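Local coordinates for Tox3 (Phaeosphaeria nodorum, PDB 6WES), which is a necrotrophic effector of a fungal wheat pathogen, a disulfide-bonded beta-barrel toxin probably recognised through the host susceptibility gene Snn3, present here as its probably mature C-terminal part, at residues F9-H15 / L98-L104. Residues are numbered along the deposited sequence; the frame is centred on the assembly and turned at random.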
loop_
_atom_site.group_PDB
_atom_site.type_symbol
_atom_site.label_atom_id
_atom_site.label_comp_id
_atom_site.label_asym_id
_atom_site.label_seq_id
_atom_site.Cartn_x
_atom_site.Cartn_y
_atom_site.Cartn_z
ATOM N N PHE A 9 -2.174 -7.627 -4.639
ATOM C CA PHE A 9 -2.005 -6.440 -5.456
ATOM C C PHE A 9 -0.572 -5.947 -5.328
ATOM O O PHE A 9 0.106 -6.183 -4.319
ATOM C CB PHE A 9 -2.912 -5.302 -4.960
ATOM C CG PHE A 9 -4.370 -5.652 -4.944
ATOM C CD1 PHE A 9 -5.037 -5.997 -6.125
ATOM C CD2 PHE A 9 -5.070 -5.685 -3.759
ATOM C CE1 PHE A 9 -6.393 -6.334 -6.108
ATOM C CE2 PHE A 9 -6.417 -6.012 -3.747
ATOM C CZ PHE A 9 -7.079 -6.327 -4.915
ATOM N N GLY A 10 -0.123 -5.225 -6.345
ATOM C CA GLY A 10 1.198 -4.639 -6.282
ATOM C C GLY A 10 1.257 -3.382 -7.123
ATOM O O GLY A 10 0.690 -3.334 -8.226
ATOM N N THR A 11 1.949 -2.361 -6.636
ATOM C CA THR A 11 2.154 -1.123 -7.377
ATOM C C THR A 11 3.623 -0.737 -7.315
ATOM O O THR A 11 4.230 -0.711 -6.229
ATOM C CB THR A 11 1.259 -0.016 -6.821
ATOM O OG1 THR A 11 -0.104 -0.468 -6.895
ATOM C CG2 THR A 11 1.432 1.288 -7.596
ATOM N N ARG A 12 4.182 -0.424 -8.474
ATOM C CA ARG A 12 5.523 0.119 -8.598
ATOM C C ARG A 12 5.395 1.622 -8.805
ATOM O O ARG A 12 4.492 2.085 -9.517
ATOM C CB ARG A 12 6.214 -0.511 -9.822
ATOM C CG ARG A 12 7.552 0.109 -10.233
ATOM C CD ARG A 12 8.273 -0.751 -11.265
ATOM N NE ARG A 12 8.562 -2.079 -10.721
ATOM C CZ ARG A 12 9.063 -3.093 -11.432
ATOM N NH1 ARG A 12 9.321 -2.924 -12.725
ATOM N NH2 ARG A 12 9.318 -4.258 -10.852
ATOM N N SER A 13 6.329 2.387 -8.257
ATOM C CA SER A 13 6.294 3.827 -8.463
ATOM C C SER A 13 7.708 4.382 -8.481
ATOM O O SER A 13 8.648 3.755 -7.985
ATOM C CB SER A 13 5.483 4.533 -7.374
ATOM O OG SER A 13 6.032 4.316 -6.081
ATOM N N VAL A 14 7.851 5.575 -9.050
ATOM C CA VAL A 14 9.126 6.287 -9.114
ATOM C C VAL A 14 8.877 7.709 -8.624
ATOM O O VAL A 14 7.888 8.342 -9.031
ATOM C CB VAL A 14 9.674 6.328 -10.559
ATOM C CG1 VAL A 14 11.004 7.090 -10.627
ATOM C CG2 VAL A 14 9.825 4.909 -11.097
ATOM N N HIS A 15 9.756 8.203 -7.752
ATOM C CA HIS A 15 9.614 9.526 -7.157
ATOM C C HIS A 15 10.901 10.324 -7.280
ATOM O O HIS A 15 12.009 9.774 -7.248
ATOM C CB HIS A 15 9.230 9.409 -5.671
ATOM C CG HIS A 15 7.832 8.916 -5.470
ATOM N ND1 HIS A 15 7.510 7.577 -5.441
ATOM C CD2 HIS A 15 6.662 9.586 -5.370
ATOM C CE1 HIS A 15 6.196 7.439 -5.318
ATOM N NE2 HIS A 15 5.662 8.650 -5.257
ATOM N N LEU A 98 6.995 6.146 1.879
ATOM C CA LEU A 98 6.122 5.961 0.728
ATOM C C LEU A 98 4.746 5.561 1.238
ATOM O O LEU A 98 4.628 4.675 2.099
ATOM C CB LEU A 98 6.684 4.851 -0.150
ATOM C CG LEU A 98 5.840 4.422 -1.348
ATOM C CD1 LEU A 98 5.578 5.623 -2.288
ATOM C CD2 LEU A 98 6.577 3.325 -2.067
ATOM N N ARG A 99 3.728 6.267 0.776
ATOM C CA ARG A 99 2.348 6.033 1.195
ATOM C C ARG A 99 1.578 5.578 -0.042
ATOM O O ARG A 99 1.315 6.372 -0.958
ATOM C CB ARG A 99 1.766 7.306 1.797
ATOM C CG ARG A 99 2.573 7.800 2.989
ATOM C CD ARG A 99 2.030 9.085 3.589
ATOM N NE ARG A 99 2.980 9.611 4.560
ATOM C CZ ARG A 99 3.025 10.883 4.956
ATOM N NH1 ARG A 99 2.131 11.758 4.488
ATOM N NH2 ARG A 99 3.935 11.259 5.834
ATOM N N GLN A 100 1.235 4.302 -0.090
ATOM C CA GLN A 100 0.697 3.674 -1.297
ATOM C C GLN A 100 -0.720 3.169 -1.054
ATOM O O GLN A 100 -0.906 2.184 -0.312
ATOM C CB GLN A 100 1.627 2.530 -1.693
ATOM C CG GLN A 100 1.152 1.672 -2.872
ATOM C CD GLN A 100 1.038 2.475 -4.144
ATOM O OE1 GLN A 100 2.051 2.840 -4.745
ATOM N NE2 GLN A 100 -0.195 2.766 -4.568
ATOM N N PRO A 101 -1.749 3.789 -1.624
ATOM C CA PRO A 101 -3.119 3.286 -1.447
ATOM C C PRO A 101 -3.375 2.038 -2.272
ATOM O O PRO A 101 -2.779 1.834 -3.336
ATOM C CB PRO A 101 -4.003 4.431 -1.959
ATOM C CG PRO A 101 -3.109 5.614 -2.125
ATOM C CD PRO A 101 -1.709 5.080 -2.334
ATOM N N PHE A 102 -4.287 1.202 -1.760
ATOM C CA PHE A 102 -4.854 0.077 -2.500
ATOM C C PHE A 102 -6.347 0.022 -2.222
ATOM O O PHE A 102 -6.788 0.337 -1.117
ATOM C CB PHE A 102 -4.262 -1.276 -2.062
ATOM C CG PHE A 102 -2.804 -1.450 -2.399
ATOM C CD1 PHE A 102 -2.439 -1.901 -3.657
ATOM C CD2 PHE A 102 -1.806 -1.164 -1.461
ATOM C CE1 PHE A 102 -1.109 -2.059 -3.997
ATOM C CE2 PHE A 102 -0.447 -1.324 -1.782
ATOM C CZ PHE A 102 -0.113 -1.776 -3.051
ATOM N N THR A 103 -7.124 -0.364 -3.230
ATOM C CA THR A 103 -8.569 -0.457 -3.096
ATOM C C THR A 103 -9.011 -1.826 -3.575
ATOM O O THR A 103 -8.567 -2.292 -4.626
ATOM C CB THR A 103 -9.291 0.635 -3.884
ATOM O OG1 THR A 103 -8.928 1.911 -3.342
ATOM C CG2 THR A 103 -10.819 0.468 -3.849
ATOM N N LEU A 104 -9.873 -2.450 -2.795
ATOM C CA LEU A 104 -10.511 -3.714 -3.121
ATOM C C LEU A 104 -11.946 -3.388 -3.511
ATOM O O LEU A 104 -12.684 -2.806 -2.703
ATOM C CB LEU A 104 -10.467 -4.577 -1.859
ATOM C CG LEU A 104 -10.994 -5.990 -1.829
ATOM C CD1 LEU A 104 -10.227 -6.880 -2.768
ATOM C CD2 LEU A 104 -10.894 -6.488 -0.397
HETATM O O HOH W 1 -2.456 0.715 -6.001
HETATM O O HOH W 2 4.667 2.057 -5.136
#
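Thr11 meets Gln100 and Phe102 midway between strands 9-15 and 98-104, whose axes approach to 8.6 Å at 145°. No direct hydrogen bond joins the two segments: contact is made by side chains and two waters. Gln100 can be followed outward. Its CB and CG, with CG anti to the backbone N, lead toward strand 9-15, and a bend at chi2 (63°) lays the amide across the Thr11 methyl. Gln100 CD lies 3.7 Å and Gln100 OE1 3.3 Å from Thr11 CG2. OE1 also accepts from a water that donates to Thr11 O and accepts from Ser13 OG, so one water ties three groups of the interior together. Gln100 NE2 turns back to Pro101 O at 3.0 Å, a nearly straight bond (169°) with the acceptor in the amide plane; it also bonds Gln123 O. These bonds fix which end of the amide is oxygen. A second water links Thr11 OG1 to Pro101 O. Phe102 CE1 is in van der Waals contact with Thr11 OG1 at 3.5 Å.

Packing continues at both ends. Phe102 CD1 lies 3.7 Å from Phe9 CB. Leu104 CD1 meets the edge of the Phe9 ring, in its plane, 3.9 Å from Phe9 CZ. At the far end Leu98 CD1 reaches His15 CE1 at 3.6 Å, with Met127 touching both residues. Strands 126-133 and 144-153 separate the two strands in sheet order, so the contact spans the inside of a curved antiparallel sheet, the cross-interior packing of a beta barrel, here with bound water among its core side chains.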